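Local atomic coordinates of aminodeoxyfutalosine deaminase (Deinococcus radiodurans, PDB entry 2IMR), a protein that catalyses the zinc-dependent deamination of aminodeoxyfutalosine to futalosine in menaquinone biosynthesis and, less efficiently, deaminates adenosine and related nucleosides. Residues 113-117 and 243-247; 195-199 and 229-235; 327-332 and 358-362. All coordinates share one frame; numbering follows the deposited sequence.

Interaction 1. Residues 113-117 and 243-247; sequences PYFQW and EHPTE
Tyr114 and His244 carry the aromatic part of this contact as an offset stack, ring centroids 4.7 Å apart and planes 17° from parallel. The two side chains slide past each other in opposite directions, and each ring takes a CH-pi contact from the other's CB: His244 CB sits 3.6 Å from the centroid of the Tyr114 ring, over its centre, while Tyr114 CB lies over the His244 ring nearer the rim. Trp117 completes an aromatic cluster from a different angle, its six-membered ring forming an offset edge-to-face stack with the steeply inclined His244 ring; Trp117 CZ3 comes 3.7 Å from His244 CE1.

The polar contacts centre on the tyrosine hydroxyl and on the imidazole ND1. Tyr114 donates from OH to Glu243 OE1 (2.7 Å), reaching the oxygen from above the carboxylate plane, 43° out of it. The tyrosine ring gets there because its CG is wedged between backbone N and carbonyl carbon (chi1 55°). A water that donates to Glu247 OE1 and accepts from His244 N also donates, weakly, to Tyr114 OH. His244 caps the following helix: its ND1 accepts from Thr246 N at 3.2 Å and is hydrogen-bonded to Thr246 OG1 at 2.6 Å, which fixes the rotation of the imidazole. A phenylalanine in place of Tyr114 would take away the hydroxyl donor to Glu243 OE1 and is likely to leave the carboxylate freer to turn. Glu243 is probably the catalytic proton donor, so Tyr114 would belong to the second shell.

The short helix 113-116 thus lies against the start of helix 245-253, just beyond barrel strand 238-241, while Phe115 turns to Phe109 and to Val121 of helix 119-125.

Interaction 2. Residues 195-199 and 229-235; sequences LERWR and YAAGEGL
Arg199 and Leu235 pass each other in opposite directions, with the methyl CD2 of the leucine over one face of the guanidinium, 3.6 Å from Arg199 CZ. The arginine chain leaves with CG opposite the backbone N (chi1 -161°) and bends at the next bond, which carries its flat end across to the close of helix 220-233. There the guanidinium meets Glu233 O at its edge: Arg199 NH2 donates to Glu233 O over 3.1 Å, tilted 18° from the carbonyl plane, and NH1 adds a weak bond to the same oxygen. Gly234, with positive phi, turns the chain out of the helix just after this carbonyl.

Earlier on the two helices, Leu195 and Tyr229 also run in opposite directions, Leu195 CD1 resting 3.9 Å from Tyr229 CE2. The Glu196 side chain crosses the tyrosine at about a right angle, its CG 3.5 Å from Tyr229 OH. Between the short helical segments the axes approach no closer than 13.6 Å, at an angle of 27°, so the helices meet through side chains rather than backbone. Leu195 also packs on strand 206-212, which links the two helices as in the beta-alpha units of a TIM barrel.

The two leucines are buried, while Arg199 is partly exposed and Glu233 exposed. Arg199, with NE held by Glu202, is likely to stabilise the carbonyl at the C-terminal, partly negative end of helix 220-233.

Interaction 3. Residues 327-332 and 358-362; sequences RSNHHL and SGETL
Beside the zinc site, helix 326-331 is joined to the end of helix 356-359 and the turn that follows it by hydroxyls, a histidine-carboxylate pair and an arginine. Nearest the metal, Ser328 OG and Ser358 OG are 2.6 Å apart in a hydrogen bond, and Ser328 OG is also bonded to the zinc ligand Asp354. Ser328 is thus a second-shell residue that probably helps to position the aspartate, with Ser358 a partner one step further out. Ser358 OG reaches it from a place between its own backbone N and carbonyl carbon (chi1 64°), while Ser358 CB packs on Leu332 CD1.

On the outer side, His331 NE2 donates to Glu360 OE2 at 2.6 Å. The bond is nearly straight, 168° at the hydrogen; the oxygen lies in the imidazole plane and is met on its anti side, somewhat out of the carboxylate plane, with ring and carboxylate planes turned 61° apart. Positive phi at Glu360 bends the chain as it leaves the helix.

The Arg327 side chain crosses that of Glu360 at about a right angle. Gly359 O sits over one face of its guanidinium, 3.1 Å from Arg327 CZ, without a hydrogen bond, whereas Thr361 OG1 meets the edge in plane and accepts from Arg327 NH2 at 3.0 Å. Glu360 puts CB over the same face as Gly359 O, and its carboxylate makes a long salt bridge to Arg327 NH1; the stronger carboxylate partners are Glu367 and Glu366, the latter also bonded to Thr361 OG1.

Active sites built from segments following the C-terminal ends of barrel strands, here 322-324 and 349-351, are characteristic of TIM-barrel amidohydrolases.

In the fold
Following the chain from the N terminus, residues 113-117 come first, and interaction 1 closes a long loop when they meet 243-247. Within that loop interaction 2 closes a much shorter one, joining helix 184-199 to the end of helix 220-233 across strand 206-212. Interaction 3 opens only afterwards and brings together the segments that follow strands 322-324 and 349-351. Interactions 1 and 3 adjoin near the zinc, their centres about 14 Å apart, with Leu332 packing on Glu243 and Phe115. Interaction 2 touches neither; it ties outer helices of the barrel, its centre about 31 Å from that of interaction 1 and 30 Å from that of interaction 3.

Interaction 1. Residues 113-117 and 243-247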
loop_
_atom_site.group_PDB
_atom_site.type_symbol
_atom_site.label_atom_id
_atom_site.label_comp_id
_atom_site.label_asym_id
_atom_site.label_seq_id
_atom_site.Cartn_x
_atom_site.Cartn_y
_atom_site.Cartn_z
ATOM N N PRO A 113 -5.374 -19.430 3.980
ATOM C CA PRO A 113 -5.721 -20.058 5.257
ATOM C C PRO A 113 -5.702 -19.156 6.488
ATOM O O PRO A 113 -6.629 -19.200 7.299
ATOM C CB PRO A 113 -4.707 -21.195 5.363
ATOM C CG PRO A 113 -4.539 -21.602 3.938
ATOM C CD PRO A 113 -4.406 -20.264 3.245
ATOM N N TYR A 114 -4.662 -18.336 6.628
ATOM C CA TYR A 114 -4.560 -17.471 7.797
ATOM C C TYR A 114 -5.647 -16.409 7.907
ATOM O O TYR A 114 -5.858 -15.848 8.984
ATOM C CB TYR A 114 -3.163 -16.841 7.884
ATOM C CG TYR A 114 -2.714 -16.088 6.661
ATOM C CD1 TYR A 114 -2.936 -14.716 6.546
ATOM C CD2 TYR A 114 -2.044 -16.741 5.623
ATOM C CE1 TYR A 114 -2.501 -14.011 5.438
ATOM C CE2 TYR A 114 -1.605 -16.043 4.502
ATOM C CZ TYR A 114 -1.837 -14.675 4.419
ATOM O OH TYR A 114 -1.404 -13.969 3.320
ATOM N N PHE A 115 -6.343 -16.127 6.809
ATOM C CA PHE A 115 -7.435 -15.164 6.870
ATOM C C PHE A 115 -8.582 -15.853 7.603
ATOM O O PHE A 115 -9.313 -15.230 8.371
ATOM C CB PHE A 115 -7.906 -14.759 5.470
ATOM C CG PHE A 115 -7.281 -13.491 4.960
ATOM C CD1 PHE A 115 -5.915 -13.422 4.708
ATOM C CD2 PHE A 115 -8.063 -12.367 4.726
ATOM C CE1 PHE A 115 -5.337 -12.253 4.226
ATOM C CE2 PHE A 115 -7.492 -11.187 4.245
ATOM C CZ PHE A 115 -6.125 -11.134 3.993
ATOM N N GLN A 116 -8.725 -17.150 7.355
ATOM C CA GLN A 116 -9.775 -17.951 7.970
ATOM C C GLN A 116 -9.554 -18.116 9.471
ATOM O O GLN A 116 -10.511 -18.232 10.241
ATOM C CB GLN A 116 -9.828 -19.332 7.311
ATOM C CG GLN A 116 -10.033 -19.303 5.802
ATOM C CD GLN A 116 -11.311 -18.591 5.406
ATOM O OE1 GLN A 116 -12.388 -18.893 5.925
ATOM N NE2 GLN A 116 -11.200 -17.640 4.480
ATOM N N TRP A 117 -8.293 -18.128 9.888
ATOM C CA TRP A 117 -7.973 -18.297 11.299
ATOM C C TRP A 117 -8.438 -17.119 12.148
ATOM O O TRP A 117 -8.498 -17.217 13.373
ATOM C CB TRP A 117 -6.468 -18.526 11.482
ATOM C CG TRP A 117 -5.954 -19.709 10.704
ATOM C CD1 TRP A 117 -6.683 -20.779 10.268
ATOM C CD2 TRP A 117 -4.606 -19.939 10.269
ATOM N NE1 TRP A 117 -5.876 -21.656 9.585
ATOM C CE2 TRP A 117 -4.596 -21.167 9.570
ATOM C CE3 TRP A 117 -3.406 -19.226 10.400
ATOM C CZ2 TRP A 117 -3.432 -21.698 9.001
ATOM C CZ3 TRP A 117 -2.245 -19.756 9.830
ATOM C CH2 TRP A 117 -2.270 -20.979 9.141
ATOM N N GLU A 243 3.527 -12.039 3.678
ATOM C CA GLU A 243 2.616 -11.446 4.649
ATOM C C GLU A 243 2.571 -12.189 5.979
ATOM O O GLU A 243 2.748 -11.576 7.028
ATOM C CB GLU A 243 1.201 -11.348 4.067
ATOM C CG GLU A 243 0.188 -10.756 5.050
ATOM C CD GLU A 243 -1.191 -10.597 4.457
ATOM O OE1 GLU A 243 -1.496 -11.296 3.466
ATOM O OE2 GLU A 243 -1.982 -9.789 4.990
ATOM N N HIS A 244 2.348 -13.504 5.934
ATOM C CA HIS A 244 2.259 -14.323 7.144
ATOM C C HIS A 244 3.502 -15.213 7.280
ATOM O O HIS A 244 4.073 -15.643 6.281
ATOM C CB HIS A 244 0.983 -15.177 7.072
ATOM C CG HIS A 244 0.563 -15.768 8.382
ATOM N ND1 HIS A 244 1.021 -16.986 8.834
ATOM C CD2 HIS A 244 -0.271 -15.300 9.342
ATOM C CE1 HIS A 244 0.487 -17.244 10.016
ATOM N NE2 HIS A 244 -0.299 -16.237 10.346
ATOM N N PRO A 245 3.946 -15.486 8.519
ATOM C CA PRO A 245 5.133 -16.332 8.684
ATOM C C PRO A 245 5.039 -17.711 8.036
ATOM O O PRO A 245 6.055 -18.272 7.621
ATOM C CB PRO A 245 5.307 -16.404 10.207
ATOM C CG PRO A 245 3.925 -16.162 10.737
ATOM C CD PRO A 245 3.412 -15.068 9.828
ATOM N N THR A 246 3.829 -18.255 7.945
ATOM C CA THR A 246 3.641 -19.569 7.345
ATOM C C THR A 246 3.946 -19.578 5.842
ATOM O O THR A 246 4.096 -20.644 5.240
ATOM C CB THR A 246 2.210 -20.100 7.598
ATOM O OG1 THR A 246 1.250 -19.094 7.261
ATOM C CG2 THR A 246 2.040 -20.480 9.067
ATOM N N GLU A 247 4.036 -18.397 5.234
ATOM C CA GLU A 247 4.367 -18.314 3.814
ATOM C C GLU A 247 5.869 -18.570 3.680
ATOM O O GLU A 247 6.317 -19.330 2.815
ATOM C CB GLU A 247 4.028 -16.929 3.248
ATOM C CG GLU A 247 4.370 -16.785 1.760
ATOM C CD GLU A 247 4.149 -15.378 1.231
ATOM O OE1 GLU A 247 3.208 -14.711 1.706
ATOM O OE2 GLU A 247 4.905 -14.946 0.330
HETATM O O HOH W 1 1.342 -14.878 3.681
#

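Interaction 2. Residues 195-199 and 229-235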
loop_
_atom_site.group_PDB
_atom_site.type_symbol
_atom_site.label_atom_id
_atom_site.label_comp_id
_atom_site.label_asym_id
_atom_site.label_seq_id
_atom_site.Cartn_x
_atom_site.Cartn_y
_atom_site.Cartn_z
ATOM N N LEU A 195 -6.938 -5.539 -19.735
ATOM C CA LEU A 195 -5.980 -4.458 -19.555
ATOM C C LEU A 195 -5.872 -3.549 -20.777
ATOM O O LEU A 195 -5.838 -2.323 -20.642
ATOM C CB LEU A 195 -4.604 -5.038 -19.208
ATOM C CG LEU A 195 -4.554 -5.763 -17.857
ATOM C CD1 LEU A 195 -3.235 -6.494 -17.697
ATOM C CD2 LEU A 195 -4.746 -4.756 -16.740
ATOM N N GLU A 196 -5.825 -4.142 -21.965
ATOM C CA GLU A 196 -5.717 -3.358 -23.190
ATOM C C GLU A 196 -6.949 -2.480 -23.365
ATOM O O GLU A 196 -6.854 -1.344 -23.828
ATOM C CB GLU A 196 -5.553 -4.279 -24.403
ATOM C CG GLU A 196 -4.322 -5.166 -24.328
ATOM C CD GLU A 196 -4.113 -5.997 -25.578
ATOM O OE1 GLU A 196 -5.092 -6.606 -26.065
ATOM O OE2 GLU A 196 -2.964 -6.050 -26.069
ATOM N N ARG A 197 -8.103 -3.014 -22.981
ATOM C CA ARG A 197 -9.358 -2.285 -23.089
ATOM C C ARG A 197 -9.354 -1.091 -22.131
ATOM O O ARG A 197 -9.649 0.038 -22.524
ATOM C CB ARG A 197 -10.528 -3.220 -22.758
ATOM C CG ARG A 197 -11.891 -2.691 -23.164
ATOM C CD ARG A 197 -13.023 -3.565 -22.636
ATOM N NE ARG A 197 -13.167 -3.438 -21.187
ATOM C CZ ARG A 197 -14.203 -3.895 -20.489
ATOM N NH1 ARG A 197 -15.203 -4.517 -21.102
ATOM N NH2 ARG A 197 -14.243 -3.725 -19.174
ATOM N N TRP A 198 -9.005 -1.344 -20.874
ATOM C CA TRP A 198 -8.983 -0.293 -19.864
ATOM C C TRP A 198 -7.898 0.759 -20.077
ATOM O O TRP A 198 -8.087 1.923 -19.724
ATOM C CB TRP A 198 -8.827 -0.902 -18.464
ATOM C CG TRP A 198 -10.028 -1.682 -18.003
ATOM C CD1 TRP A 198 -11.341 -1.353 -18.190
ATOM C CD2 TRP A 198 -10.023 -2.903 -17.250
ATOM N NE1 TRP A 198 -12.153 -2.294 -17.604
ATOM C CE2 TRP A 198 -11.371 -3.257 -17.020
ATOM C CE3 TRP A 198 -9.008 -3.732 -16.747
ATOM C CZ2 TRP A 198 -11.736 -4.409 -16.307
ATOM C CZ3 TRP A 198 -9.369 -4.879 -16.039
ATOM C CH2 TRP A 198 -10.727 -5.204 -15.826
ATOM N N ARG A 199 -6.767 0.352 -20.647
ATOM C CA ARG A 199 -5.659 1.276 -20.878
ATOM C C ARG A 199 -6.090 2.467 -21.734
ATOM O O ARG A 199 -5.512 3.549 -21.639
ATOM C CB ARG A 199 -4.486 0.546 -21.545
ATOM C CG ARG A 199 -3.147 1.269 -21.405
ATOM C CD ARG A 199 -2.761 1.402 -19.937
ATOM N NE ARG A 199 -1.504 2.117 -19.721
ATOM C CZ ARG A 199 -0.319 1.717 -20.171
ATOM N NH1 ARG A 199 -0.208 0.601 -20.880
ATOM N NH2 ARG A 199 0.767 2.427 -19.891
ATOM N N TYR A 229 5.051 -8.333 -19.114
ATOM C CA TYR A 229 4.051 -7.539 -19.816
ATOM C C TYR A 229 3.976 -6.137 -19.223
ATOM O O TYR A 229 4.063 -5.144 -19.943
ATOM C CB TYR A 229 2.675 -8.204 -19.721
ATOM C CG TYR A 229 1.578 -7.432 -20.421
ATOM C CD1 TYR A 229 1.511 -7.385 -21.815
ATOM C CD2 TYR A 229 0.615 -6.732 -19.690
ATOM C CE1 TYR A 229 0.512 -6.661 -22.468
ATOM C CE2 TYR A 229 -0.387 -6.002 -20.334
ATOM C CZ TYR A 229 -0.431 -5.972 -21.721
ATOM O OH TYR A 229 -1.417 -5.257 -22.357
ATOM N N ALA A 230 3.825 -6.059 -17.903
ATOM C CA ALA A 230 3.729 -4.769 -17.221
ATOM C C ALA A 230 4.981 -3.917 -17.411
ATOM O O ALA A 230 4.894 -2.711 -17.651
ATOM C CB ALA A 230 3.469 -4.985 -15.729
ATOM N N ALA A 231 6.144 -4.543 -17.284
ATOM C CA ALA A 231 7.409 -3.838 -17.447
ATOM C C ALA A 231 7.494 -3.249 -18.853
ATOM O O ALA A 231 7.888 -2.095 -19.037
ATOM C CB ALA A 231 8.571 -4.797 -17.207
ATOM N N GLY A 232 7.099 -4.044 -19.840
ATOM C CA GLY A 232 7.143 -3.592 -21.218
ATOM C C GLY A 232 6.121 -2.528 -21.565
ATOM O O GLY A 232 6.401 -1.638 -22.373
ATOM N N GLU A 233 4.939 -2.609 -20.960
ATOM C CA GLU A 233 3.866 -1.652 -21.225
ATOM C C GLU A 233 3.865 -0.455 -20.284
ATOM O O GLU A 233 3.072 0.470 -20.451
ATOM C CB GLU A 233 2.506 -2.346 -21.135
ATOM C CG GLU A 233 2.238 -3.332 -22.247
ATOM C CD GLU A 233 2.247 -2.671 -23.609
ATOM O OE1 GLU A 233 1.448 -1.733 -23.816
ATOM O OE2 GLU A 233 3.053 -3.088 -24.469
ATOM N N GLY A 234 4.745 -0.478 -19.291
ATOM C CA GLY A 234 4.805 0.618 -18.342
ATOM C C GLY A 234 3.670 0.597 -17.332
ATOM O O GLY A 234 3.215 1.649 -16.889
ATOM N N LEU A 235 3.203 -0.596 -16.968
ATOM C CA LEU A 235 2.120 -0.721 -15.993
ATOM C C LEU A 235 2.677 -0.973 -14.594
ATOM O O LEU A 235 3.475 -1.886 -14.393
ATOM C CB LEU A 235 1.190 -1.878 -16.367
ATOM C CG LEU A 235 0.311 -1.737 -17.609
ATOM C CD1 LEU A 235 -0.403 -3.049 -17.867
ATOM C CD2 LEU A 235 -0.695 -0.610 -17.409
#

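Interaction 3. Residues 327-332 and 358-362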
loop_
_atom_site.group_PDB
_atom_site.type_symbol
_atom_site.label_atom_id
_atom_site.label_comp_id
_atom_site.label_asym_id
_atom_site.label_seq_id
_atom_site.Cartn_x
_atom_site.Cartn_y
_atom_site.Cartn_z
ATOM N N ARG A 327 -2.023 -1.848 10.963
ATOM C CA ARG A 327 -3.151 -2.467 11.640
ATOM C C ARG A 327 -3.520 -3.827 11.072
ATOM O O ARG A 327 -3.760 -4.771 11.822
ATOM C CB ARG A 327 -4.353 -1.525 11.616
ATOM C CG ARG A 327 -4.126 -0.299 12.482
ATOM C CD ARG A 327 -5.328 0.626 12.463
ATOM N NE ARG A 327 -5.586 1.146 11.125
ATOM C CZ ARG A 327 -6.562 2.002 10.839
ATOM N NH1 ARG A 327 -7.374 2.435 11.800
ATOM N NH2 ARG A 327 -6.726 2.423 9.594
ATOM N N SER A 328 -3.557 -3.929 9.746
ATOM C CA SER A 328 -3.892 -5.193 9.111
ATOM C C SER A 328 -2.962 -6.313 9.575
ATOM O O SER A 328 -3.422 -7.403 9.913
ATOM C CB SER A 328 -3.815 -5.064 7.586
ATOM O OG SER A 328 -4.130 -6.298 6.965
ATOM N N ASN A 329 -1.656 -6.051 9.595
ATOM C CA ASN A 329 -0.702 -7.076 10.020
ATOM C C ASN A 329 -0.965 -7.512 11.452
ATOM O O ASN A 329 -0.834 -8.690 11.789
ATOM C CB ASN A 329 0.738 -6.571 9.926
ATOM C CG ASN A 329 1.176 -6.298 8.501
ATOM O OD1 ASN A 329 0.557 -6.760 7.538
ATOM N ND2 ASN A 329 2.260 -5.562 8.361
ATOM N N HIS A 330 -1.333 -6.558 12.297
ATOM C CA HIS A 330 -1.607 -6.866 13.687
ATOM C C HIS A 330 -2.847 -7.749 13.834
ATOM O O HIS A 330 -2.806 -8.783 14.502
ATOM C CB HIS A 330 -1.787 -5.575 14.492
ATOM C CG HIS A 330 -2.278 -5.806 15.885
ATOM N ND1 HIS A 330 -1.549 -6.506 16.822
ATOM C CD2 HIS A 330 -3.453 -5.489 16.480
ATOM C CE1 HIS A 330 -2.257 -6.614 17.934
ATOM N NE2 HIS A 330 -3.416 -6.005 17.751
ATOM N N HIS A 331 -3.947 -7.349 13.205
ATOM C CA HIS A 331 -5.180 -8.125 13.304
ATOM C C HIS A 331 -5.093 -9.513 12.678
ATOM O O HIS A 331 -5.789 -10.433 13.104
ATOM C CB HIS A 331 -6.348 -7.346 12.701
ATOM C CG HIS A 331 -6.694 -6.108 13.466
ATOM N ND1 HIS A 331 -7.005 -6.132 14.809
ATOM C CD2 HIS A 331 -6.745 -4.810 13.089
ATOM C CE1 HIS A 331 -7.233 -4.900 15.227
ATOM N NE2 HIS A 331 -7.081 -4.079 14.203
ATOM N N LEU A 332 -4.234 -9.673 11.679
ATOM C CA LEU A 332 -4.082 -10.970 11.032
ATOM C C LEU A 332 -2.959 -11.788 11.662
ATOM O O LEU A 332 -2.616 -12.867 11.174
ATOM C CB LEU A 332 -3.847 -10.788 9.524
ATOM C CG LEU A 332 -5.132 -10.441 8.758
ATOM C CD1 LEU A 332 -4.814 -9.947 7.352
ATOM C CD2 LEU A 332 -6.025 -11.676 8.704
ATOM N N SER A 358 -9.503 -6.153 7.510
ATOM C CA SER A 358 -8.405 -6.345 8.456
ATOM C C SER A 358 -7.746 -5.045 8.906
ATOM O O SER A 358 -7.046 -5.022 9.924
ATOM C CB SER A 358 -7.339 -7.267 7.844
ATOM O OG SER A 358 -6.728 -6.682 6.701
ATOM N N GLY A 359 -7.974 -3.966 8.163
ATOM C CA GLY A 359 -7.365 -2.690 8.508
ATOM C C GLY A 359 -8.224 -1.694 9.273
ATOM O O GLY A 359 -7.781 -0.581 9.546
ATOM N N GLU A 360 -9.450 -2.083 9.606
ATOM C CA GLU A 360 -10.365 -1.221 10.352
ATOM C C GLU A 360 -10.976 -0.091 9.527
ATOM O O GLU A 360 -12.198 -0.041 9.354
ATOM C CB GLU A 360 -9.663 -0.631 11.585
ATOM C CG GLU A 360 -9.369 -1.639 12.682
ATOM C CD GLU A 360 -8.715 -0.999 13.895
ATOM O OE1 GLU A 360 -9.217 0.045 14.371
ATOM O OE2 GLU A 360 -7.703 -1.541 14.377
ATOM N N THR A 361 -10.139 0.824 9.038
ATOM C CA THR A 361 -10.621 1.951 8.235
ATOM C C THR A 361 -9.689 2.252 7.062
ATOM O O THR A 361 -8.587 1.718 6.982
ATOM C CB THR A 361 -10.727 3.245 9.064
ATOM O OG1 THR A 361 -9.415 3.797 9.249
ATOM C CG2 THR A 361 -11.365 2.963 10.426
ATOM N N LEU A 362 -10.144 3.129 6.170
ATOM C CA LEU A 362 -9.381 3.525 4.989
ATOM C C LEU A 362 -8.554 4.781 5.253
ATOM O O LEU A 362 -7.964 5.353 4.335
ATOM C CB LEU A 362 -10.336 3.786 3.818
ATOM C CG LEU A 362 -11.146 2.581 3.330
ATOM C CD1 LEU A 362 -12.118 3.005 2.239
ATOM C CD2 LEU A 362 -10.196 1.507 2.814
#